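Local coordinates for probable adhesion protein (Pseudomonas aeruginosa PAO1, PDB 6R3Z) that binds divalent metal ions, ferrous iron among them, as the solute-binding protein of a transport system and probably delivers them for uptake into the cell, at residues A[116-119]-A[120-124]; A[127-130]-A[131-134]; A[255-258]-A[259-262]. All coordinates share one frame; numbering follows the deposited sequence.

Contact 1 (A[116-119]-A[120-124])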
ATOM      1  N   ILE A 116       8.248   3.531  -2.587  1.00 23.93           N
ATOM      2  CA  ILE A 116       8.896   4.604  -1.835  1.00 23.30           C
ATOM      3  C   ILE A 116       8.712   5.931  -2.587  1.00 26.80           C
ATOM      4  O   ILE A 116       8.339   6.932  -1.968  1.00 24.46           O
ATOM      5  CB  ILE A 116      10.388   4.264  -1.546  1.00 26.22           C
ATOM      6  CG1 ILE A 116      10.527   3.044  -0.568  1.00 26.62           C
ATOM      7  CG2 ILE A 116      11.163   5.510  -1.018  1.00 27.32           C
ATOM      8  CD1 ILE A 116       9.946   3.227   0.847  1.00 29.29           C
ATOM      9  N   SER A 117       9.008   5.946  -3.913  1.00 23.96           N
ATOM     10  CA  SER A 117       8.880   7.169  -4.723  1.00 24.16           C
ATOM     11  C   SER A 117       7.434   7.699  -4.760  1.00 25.80           C
ATOM     12  O   SER A 117       7.233   8.896  -4.562  1.00 24.75           O
ATOM     13  CB  SER A 117       9.415   6.952  -6.137  1.00 27.92           C
ATOM     14  OG  SER A 117       8.708   5.909  -6.783  1.00 29.15           O
ATOM     15  N   ALA A 118       6.426   6.810  -4.953  1.00 22.14           N
ATOM     16  CA  ALA A 118       5.028   7.257  -4.973  1.00 22.53           C
ATOM     17  C   ALA A 118       4.586   7.717  -3.546  1.00 23.90           C
ATOM     18  O   ALA A 118       3.809   8.658  -3.447  1.00 23.73           O
ATOM     19  CB  ALA A 118       4.098   6.162  -5.497  1.00 23.67           C
ATOM     20  N   SER A 119       5.083   7.071  -2.469  1.00 21.37           N
ATOM     21  CA  SER A 119       4.764   7.479  -1.081  1.00 21.49           C
ATOM     22  C   SER A 119       5.274   8.906  -0.832  1.00 23.94           C
ATOM     23  O   SER A 119       4.549   9.720  -0.269  1.00 21.44           O
ATOM     24  CB  SER A 119       5.393   6.536  -0.061  1.00 23.70           C
ATOM     25  OG  SER A 119       4.652   5.330  -0.016  1.00 24.12           O
ATOM     26  N   ILE A 120       6.504   9.224  -1.296  1.00 21.03           N
ATOM     27  CA  ILE A 120       7.072  10.561  -1.135  1.00 20.60           C
ATOM     28  C   ILE A 120       6.154  11.592  -1.835  1.00 23.65           C
ATOM     29  O   ILE A 120       5.830  12.628  -1.243  1.00 22.30           O
ATOM     30  CB  ILE A 120       8.540  10.599  -1.625  1.00 23.03           C
ATOM     31  CG1 ILE A 120       9.445   9.758  -0.661  1.00 22.03           C
ATOM     32  CG2 ILE A 120       9.043  12.053  -1.777  1.00 24.93           C
ATOM     33  CD1 ILE A 120      10.855   9.405  -1.174  1.00 25.63           C
ATOM     34  N   THR A 121       5.726  11.288  -3.081  1.00 22.12           N
ATOM     35  CA  THR A 121       4.847  12.159  -3.869  1.00 21.27           C
ATOM     36  C   THR A 121       3.509  12.382  -3.126  1.00 24.19           C
ATOM     37  O   THR A 121       3.048  13.519  -3.016  1.00 22.84           O
ATOM     38  CB  THR A 121       4.702  11.660  -5.327  1.00 26.82           C
ATOM     39  OG1 THR A 121       5.999  11.607  -5.961  1.00 24.41           O
ATOM     40  CG2 THR A 121       3.758  12.546  -6.148  1.00 27.51           C
ATOM     41  N   GLN A 122       2.921  11.309  -2.600  1.00 20.20           N
ATOM     42  CA  GLN A 122       1.650  11.390  -1.848  1.00 20.12           C
ATOM     43  C   GLN A 122       1.827  12.217  -0.572  1.00 22.21           C
ATOM     44  O   GLN A 122       0.995  13.078  -0.287  1.00 21.77           O
ATOM     45  CB  GLN A 122       1.110   9.993  -1.532  1.00 20.22           C
ATOM     46  CG  GLN A 122       0.691   9.257  -2.794  1.00 22.39           C
ATOM     47  CD  GLN A 122       0.194   7.881  -2.495  1.00 28.68           C
ATOM     48  OE1 GLN A 122      -0.964   7.705  -2.135  1.00 26.24           O
ATOM     49  NE2 GLN A 122       1.056   6.884  -2.648  1.00 24.52           N
ATOM     50  N   VAL A 123       2.930  11.984   0.160  1.00 19.38           N
ATOM     51  CA  VAL A 123       3.239  12.707   1.402  1.00 19.73           C
ATOM     52  C   VAL A 123       3.331  14.215   1.102  1.00 24.28           C
ATOM     53  O   VAL A 123       2.706  15.015   1.816  1.00 23.50           O
ATOM     54  CB  VAL A 123       4.510  12.137   2.090  1.00 23.57           C
ATOM     55  CG1 VAL A 123       5.114  13.125   3.092  1.00 24.89           C
ATOM     56  CG2 VAL A 123       4.183  10.809   2.779  1.00 22.90           C
ATOM     57  N   ASN A 124       4.054  14.588   0.021  1.00 22.53           N
ATOM     58  CA  ASN A 124       4.208  15.997  -0.356  1.00 23.66           C
ATOM     59  C   ASN A 124       2.878  16.638  -0.759  1.00 25.78           C
ATOM     60  O   ASN A 124       2.598  17.766  -0.350  1.00 25.02           O
ATOM     61  CB  ASN A 124       5.291  16.165  -1.422  1.00 26.33           C
ATOM     62  CG  ASN A 124       6.677  15.872  -0.887  1.00 34.67           C
ATOM     63  OD1 ASN A 124       6.979  16.095   0.292  1.00 32.60           O
ATOM     64  ND2 ASN A 124       7.566  15.420  -1.754  1.00 35.46           N
TER

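Contact 2 (A[127-130]-A[131-134]). With EDO (1,2-ethanediol), chain C.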
ATOM      1  N   ALA A 127       0.732  17.114   2.515  1.00 21.06           N
ATOM      2  CA  ALA A 127       1.257  18.238   3.301  1.00 22.00           C
ATOM      3  C   ALA A 127       0.867  19.597   2.697  1.00 26.72           C
ATOM      4  O   ALA A 127       0.497  20.506   3.438  1.00 26.26           O
ATOM      5  CB  ALA A 127       2.774  18.142   3.427  1.00 22.60           C
ATOM      6  N   ARG A 128       0.948  19.722   1.357  1.00 23.73           N
ATOM      7  CA  ARG A 128       0.604  20.957   0.655  1.00 24.06           C
ATOM      8  C   ARG A 128      -0.889  21.265   0.860  1.00 26.48           C
ATOM      9  O   ARG A 128      -1.243  22.403   1.179  1.00 24.98           O
ATOM     10  CB  ARG A 128       0.905  20.814  -0.847  1.00 23.74           C
ATOM     11  CG  ARG A 128       0.483  22.049  -1.667  1.00 30.26           C
ATOM     12  CD  ARG A 128       0.941  21.965  -3.101  1.00 38.11           C
ATOM     13  NE  ARG A 128       2.400  22.069  -3.188  1.00 54.21           N
ATOM     14  CZ  ARG A 128       3.073  22.306  -4.310  1.00 67.43           C
ATOM     15  NH1 ARG A 128       2.425  22.492  -5.454  1.00 47.39           N
ATOM     16  NH2 ARG A 128       4.398  22.377  -4.292  1.00 54.81           N
ATOM     17  N   GLU A 129      -1.743  20.248   0.680  1.00 23.45           N
ATOM     18  CA  GLU A 129      -3.194  20.406   0.799  1.00 22.82           C
ATOM     19  C   GLU A 129      -3.645  20.682   2.239  1.00 26.82           C
ATOM     20  O   GLU A 129      -4.511  21.534   2.447  1.00 26.28           O
ATOM     21  CB  GLU A 129      -3.939  19.219   0.171  1.00 23.34           C
ATOM     22  CG  GLU A 129      -3.816  19.166  -1.347  1.00 28.46           C
ATOM     23  CD  GLU A 129      -4.166  20.475  -2.041  1.00 48.09           C
ATOM     24  OE1 GLU A 129      -5.299  20.972  -1.850  1.00 34.81           O
ATOM     25  OE2 GLU A 129      -3.291  21.025  -2.746  1.00 38.77           O
ATOM     26  N   LEU A 130      -3.035  19.996   3.230  1.00 23.29           N
ATOM     27  CA  LEU A 130      -3.350  20.238   4.633  1.00 23.46           C
ATOM     28  C   LEU A 130      -2.939  21.674   5.005  1.00 27.95           C
ATOM     29  O   LEU A 130      -3.670  22.350   5.726  1.00 27.91           O
ATOM     30  CB  LEU A 130      -2.665  19.231   5.562  1.00 22.67           C
ATOM     31  CG  LEU A 130      -3.244  17.827   5.546  1.00 25.00           C
ATOM     32  CD1 LEU A 130      -2.362  16.878   6.348  1.00 24.63           C
ATOM     33  CD2 LEU A 130      -4.702  17.809   6.094  1.00 25.91           C
ATOM     34  N   GLY A 131      -1.799  22.122   4.475  1.00 25.18           N
ATOM     35  CA  GLY A 131      -1.303  23.479   4.683  1.00 25.26           C
ATOM     36  C   GLY A 131      -2.262  24.550   4.199  1.00 30.49           C
ATOM     37  O   GLY A 131      -2.386  25.607   4.834  1.00 31.69           O
ATOM     38  N   LYS A 132      -2.949  24.293   3.066  1.00 26.34           N
ATOM     39  CA  LYS A 132      -3.937  25.227   2.510  1.00 27.48           C
ATOM     40  C   LYS A 132      -5.187  25.315   3.411  1.00 32.48           C
ATOM     41  O   LYS A 132      -5.770  26.391   3.562  1.00 31.18           O
ATOM     42  CB  LYS A 132      -4.329  24.844   1.084  1.00 29.25           C
ATOM     43  CG  LYS A 132      -3.225  25.039   0.054  1.00 41.74           C
ATOM     44  CD  LYS A 132      -3.668  24.469  -1.279  1.00 48.38           C
ATOM     45  CE  LYS A 132      -2.603  24.563  -2.340  1.00 52.99           C
ATOM     46  NZ  LYS A 132      -3.021  23.858  -3.582  1.00 53.97           N
ATOM     47  N   LEU A 133      -5.557  24.191   4.043  1.00 30.63           N
ATOM     48  CA  LEU A 133      -6.695  24.118   4.959  1.00 31.30           C
ATOM     49  C   LEU A 133      -6.365  24.711   6.321  1.00 34.72           C
ATOM     50  O   LEU A 133      -7.267  25.189   7.005  1.00 36.69           O
ATOM     51  CB  LEU A 133      -7.162  22.657   5.127  1.00 30.92           C
ATOM     52  CG  LEU A 133      -7.694  21.960   3.857  1.00 36.35           C
ATOM     53  CD1 LEU A 133      -7.833  20.479   4.088  1.00 35.93           C
ATOM     54  CD2 LEU A 133      -9.065  22.519   3.432  1.00 40.40           C
ATOM     55  N   ASP A 134      -5.079  24.669   6.726  1.00 30.04           N
ATOM     56  CA  ASP A 134      -4.643  25.130   8.045  1.00 29.12           C
ATOM     57  C   ASP A 134      -3.344  25.946   7.896  1.00 33.56           C
ATOM     58  O   ASP A 134      -2.259  25.438   8.212  1.00 32.39           O
ATOM     59  CB  ASP A 134      -4.458  23.889   8.946  1.00 29.51           C
ATOM     60  CG  ASP A 134      -4.102  24.132  10.404  1.00 34.46           C
ATOM     61  OD1 ASP A 134      -4.336  25.260  10.901  1.00 35.80           O
ATOM     62  OD2 ASP A 134      -3.581  23.203  11.040  1.00 35.73           O
TER
HETATM   63  C1  EDO C 402      -9.542  19.804  -0.505  1.00 50.93           C
HETATM   64  O1  EDO C 402      -8.812  20.419   0.545  1.00 50.89           O
HETATM   65  C2  EDO C 402      -8.711  19.797  -1.817  1.00 51.12           C
HETATM   66  O2  EDO C 402      -7.468  19.121  -1.625  1.00 49.41           O
HETATM   67  O   HOH W   1      -6.270  22.821  -3.608  1.00 59.70           O

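Contact 3 (A[255-258]-A[259-262])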
ATOM      1  N   ASP A 255      -3.006  -2.674  14.466  1.00 26.84           N
ATOM      2  CA  ASP A 255      -3.135  -1.282  14.917  1.00 26.64           C
ATOM      3  C   ASP A 255      -2.575  -0.245  13.941  1.00 29.47           C
ATOM      4  O   ASP A 255      -1.603  -0.510  13.226  1.00 29.07           O
ATOM      5  CB  ASP A 255      -2.457  -1.060  16.284  1.00 28.38           C
ATOM      6  CG  ASP A 255      -2.952  -1.899  17.461  1.00 37.63           C
ATOM      7  OD1 ASP A 255      -4.048  -2.507  17.350  1.00 37.27           O
ATOM      8  OD2 ASP A 255      -2.242  -1.950  18.486  1.00 45.37           O
ATOM      9  N   TYR A 256      -3.156   0.961  13.975  1.00 25.00           N
ATOM     10  CA  TYR A 256      -2.627   2.081  13.210  1.00 24.40           C
ATOM     11  C   TYR A 256      -1.499   2.676  14.055  1.00 26.34           C
ATOM     12  O   TYR A 256      -1.595   2.707  15.282  1.00 25.08           O
ATOM     13  CB  TYR A 256      -3.691   3.151  12.992  1.00 24.73           C
ATOM     14  CG  TYR A 256      -4.846   2.666  12.151  1.00 24.47           C
ATOM     15  CD1 TYR A 256      -4.740   2.595  10.764  1.00 25.48           C
ATOM     16  CD2 TYR A 256      -6.044   2.274  12.739  1.00 26.57           C
ATOM     17  CE1 TYR A 256      -5.801   2.143   9.980  1.00 25.96           C
ATOM     18  CE2 TYR A 256      -7.112   1.818  11.968  1.00 27.40           C
ATOM     19  CZ  TYR A 256      -6.991   1.778  10.584  1.00 31.62           C
ATOM     20  OH  TYR A 256      -8.044   1.393   9.802  1.00 27.19           O
ATOM     21  N   SER A 257      -0.414   3.111  13.407  1.00 23.56           N
ATOM     22  CA  SER A 257       0.722   3.715  14.098  1.00 24.61           C
ATOM     23  C   SER A 257       1.491   4.560  13.120  1.00 26.22           C
ATOM     24  O   SER A 257       1.527   4.249  11.920  1.00 24.10           O
ATOM     25  CB  SER A 257       1.632   2.658  14.731  1.00 28.04           C
ATOM     26  OG  SER A 257       2.563   2.087  13.826  1.00 29.21           O
ATOM     27  N   ALA A 258       2.106   5.627  13.621  1.00 23.24           N
ATOM     28  CA  ALA A 258       2.910   6.515  12.784  1.00 23.17           C
ATOM     29  C   ALA A 258       4.059   5.736  12.088  1.00 24.51           C
ATOM     30  O   ALA A 258       4.253   5.924  10.898  1.00 22.12           O
ATOM     31  CB  ALA A 258       3.451   7.665  13.613  1.00 24.77           C
ATOM     32  N   GLY A 259       4.726   4.819  12.810  1.00 22.39           N
ATOM     33  CA  GLY A 259       5.856   4.056  12.284  1.00 22.66           C
ATOM     34  C   GLY A 259       5.562   2.811  11.462  1.00 24.71           C
ATOM     35  O   GLY A 259       6.486   2.262  10.862  1.00 23.50           O
ATOM     36  N   LYS A 260       4.289   2.338  11.430  1.00 20.67           N
ATOM     37  CA  LYS A 260       3.933   1.109  10.713  1.00 20.02           C
ATOM     38  C   LYS A 260       4.465   1.076   9.275  1.00 23.16           C
ATOM     39  O   LYS A 260       5.079   0.075   8.867  1.00 23.56           O
ATOM     40  CB  LYS A 260       2.416   0.885  10.692  1.00 20.23           C
ATOM     41  CG  LYS A 260       2.067  -0.527  10.199  1.00 20.67           C
ATOM     42  CD  LYS A 260       0.558  -0.700  10.058  1.00 26.17           C
ATOM     43  CE  LYS A 260       0.146  -2.098   9.646  1.00 24.91           C
ATOM     44  NZ  LYS A 260       0.594  -3.124  10.633  1.00 26.01           N
ATOM     45  N   TYR A 261       4.200   2.147   8.514  1.00 20.80           N
ATOM     46  CA  TYR A 261       4.615   2.199   7.110  1.00 21.44           C
ATOM     47  C   TYR A 261       6.111   1.967   6.949  1.00 21.59           C
ATOM     48  O   TYR A 261       6.498   1.090   6.180  1.00 21.26           O
ATOM     49  CB  TYR A 261       4.176   3.494   6.403  1.00 22.70           C
ATOM     50  CG  TYR A 261       4.525   3.457   4.935  1.00 23.65           C
ATOM     51  CD1 TYR A 261       3.787   2.676   4.047  1.00 25.93           C
ATOM     52  CD2 TYR A 261       5.670   4.090   4.453  1.00 24.35           C
ATOM     53  CE1 TYR A 261       4.147   2.568   2.706  1.00 26.47           C
ATOM     54  CE2 TYR A 261       6.035   4.001   3.108  1.00 24.49           C
ATOM     55  CZ  TYR A 261       5.268   3.235   2.238  1.00 29.50           C
ATOM     56  OH  TYR A 261       5.668   3.052   0.930  1.00 29.29           O
ATOM     57  N   GLU A 262       6.947   2.751   7.636  1.00 19.49           N
ATOM     58  CA  GLU A 262       8.391   2.595   7.453  1.00 20.15           C
ATOM     59  C   GLU A 262       8.928   1.227   7.954  1.00 24.32           C
ATOM     60  O   GLU A 262       9.765   0.626   7.276  1.00 26.33           O
ATOM     61  CB  GLU A 262       9.172   3.782   8.023  1.00 22.78           C
ATOM     62  CG  GLU A 262       9.181   3.962   9.516  1.00 29.64           C
ATOM     63  CD  GLU A 262       9.552   5.410   9.774  1.00 40.49           C
ATOM     64  OE1 GLU A 262      10.757   5.755   9.746  1.00 34.76           O
ATOM     65  OE2 GLU A 262       8.613   6.216   9.933  1.00 23.67           O
TER
HETATM   66  O   HOH W   2       0.409  -2.312  13.278  1.00 29.81           O
HETATM   67  O   HOH W   3       6.200   5.387   8.986  1.00 21.95           O

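Contact 1 (A[116-119]-A[120-124])
Ile116 and Ile120 meet one helical turn apart, their side chains crossing obliquely so that CG2 of Ile116 comes to 3.9 Å from CD1 of Ile120. Ile120 reaches back along the helix because its CG1 is anti to the carbonyl carbon (chi1 -69°), and this methylene also lies close to the carbonyl oxygen of Ile116. Met265 and Leu269 of helix 260-277 cover Ile116, while Ile120 leans on Ala149 and Arg153 of helix 138-160. Gln122 sends its amide back in the same sense: CG passes 3.2 Å from the O atom of Ala118, and NE2 adds a weak bond to that oxygen at 3.4 Å. The O atom of Ala118 takes its main bond from the backbone N of Gln122 at 2.9 Å, the NE2 bond being the weak second. The other end of the amide, OE1, is bonded to the hydroxyl of Tyr16, so both ends restrain the rotation of this buried group. The residues form the opening turns of helix 116-133, which packs beside the N-terminal four-stranded parallel sheet and against the long helix 138-160; this is the solute-binding protein 9 fold, whose two parallel sheets share the strand order 2-1-3-4. The regular i to i+4 ladder runs from Ile116, Ser117, Ala118 and Ser119 to Ile120, Thr121, Gln122 and Val123. Val123 lays CG2 3.3 Å from the O atom of Ser119. Its side chain touches Tyr19 and Ile23 of helix 14-24, and Ser119 OG is hydrogen-bonded to the hydroxyl of the same Tyr19 and to the carbonyl of Ser115.

Contact 2 (A[127-130]-A[131-134])
Lys132 reaches across to Glu129 near the C-terminal end of helix 116-133, an i to i+3 salt bridge on the last turn. From CB, 3.6 Å from the O atom of Glu129, the lysine chain runs extended: CG passes the carbonyl oxygen of Arg128, CD comes up beside the carboxylate, and CE lies 4.0 Å from CG of Arg128, whose side chain points the same way. NZ of Lys132 then meets OE2 of Glu129 at 3.0 Å, on the syn side and 15° out of the carboxylate plane. Glu129 doubles back to receive it, its chain bent at chi2 (-51°). The other oxygen, OE1, accepts from a water that also makes a weak bond to NZ, and from O2 of a 1,2-ethanediol molecule, most likely a crystallisation additive. Leu133 brings CD2 close to O1 of the same diol. On another side of the turn Leu130 packs on Ile85 and Val58 of the parallel sheet and on Tyr141 of helix 138-160, joining the helix to both. Gly131 continues the backbone ladder by donating to Ala127. At Asp134 the backbone departs from the helix; the carboxylate is bonded to Asn137, while the backbone N of Asp134 still donates to the O atom of Leu130 at 2.9 Å, in the carbonyl plane.

Contact 3 (A[255-258]-A[259-262])
Ser257 sets its OG against the start of Lys260, 3.4 Å from the lysine CB and 3.0 Å from its backbone N. The hydroxyl stands between the backbone N and the carbonyl carbon of its own residue (chi1 83°), which brings it within bonding distance of the backbone N of Lys260. There it caps the first turn of helix 260-277 through a bent bond: the N-H of Lys260 meets OG at only 123°, a weak bond, and shares itself with a second weak bond to the O atom of Ser257 at 3.4 Å. Ser18 of helix 14-24 reinforces the turn, its OG accepting from the backbone N of Tyr261 and lying within bonding reach of the carbonyl oxygens of Ser257 and Ala258, which compete for its one proton. Lys260 leaves the cap with CG anti to its backbone N, runs extended past the O atom of Asp255, 3.8 Å from CD, and bends at its last torsion. NZ of Lys260 donates to a water at 2.8 Å, which in turn donates to the O atom of Asp255 at 2.7 Å. A second water joins the O atom of Ala258 to Glu262, donating to OE2 of Glu262 at 2.7 Å and accepting from the backbone N of the same residue. Tyr261 is buried, its ring edge-to-face with Tyr19 and its hydroxyl bonded to the O atom of Phe113. The loop that carries His250, a ligand of the nickel ion, is thus joined to the helix by weak direct bonds, two water bridges and the hydroxyl of Ser18, and salt bridges to Glu264 and Arg151 give Lys260 and Glu262 each a charged partner beyond the turn.

Contacts 1 and 2 lie in series on helix 116-133, their centres about 16 Å apart, whereas contact 3 belongs to the loop and first turn of helix 260-277. Contact 1 is buried and mixes apolar packing with amide and hydroxyl groups; contact 2, farther from the middle of the chain and from the metal site, is partly exposed and carries a solvated salt bridge. Contact 3 is a surface contact built on a weak cap and waters. It nevertheless joins contact 1 directly, Ser119 OG and Tyr261 OH lying 2.7 Å apart in a probable hydrogen bond. Contacts 2 and 3 do not touch, their nearest atoms being about 13 Å apart.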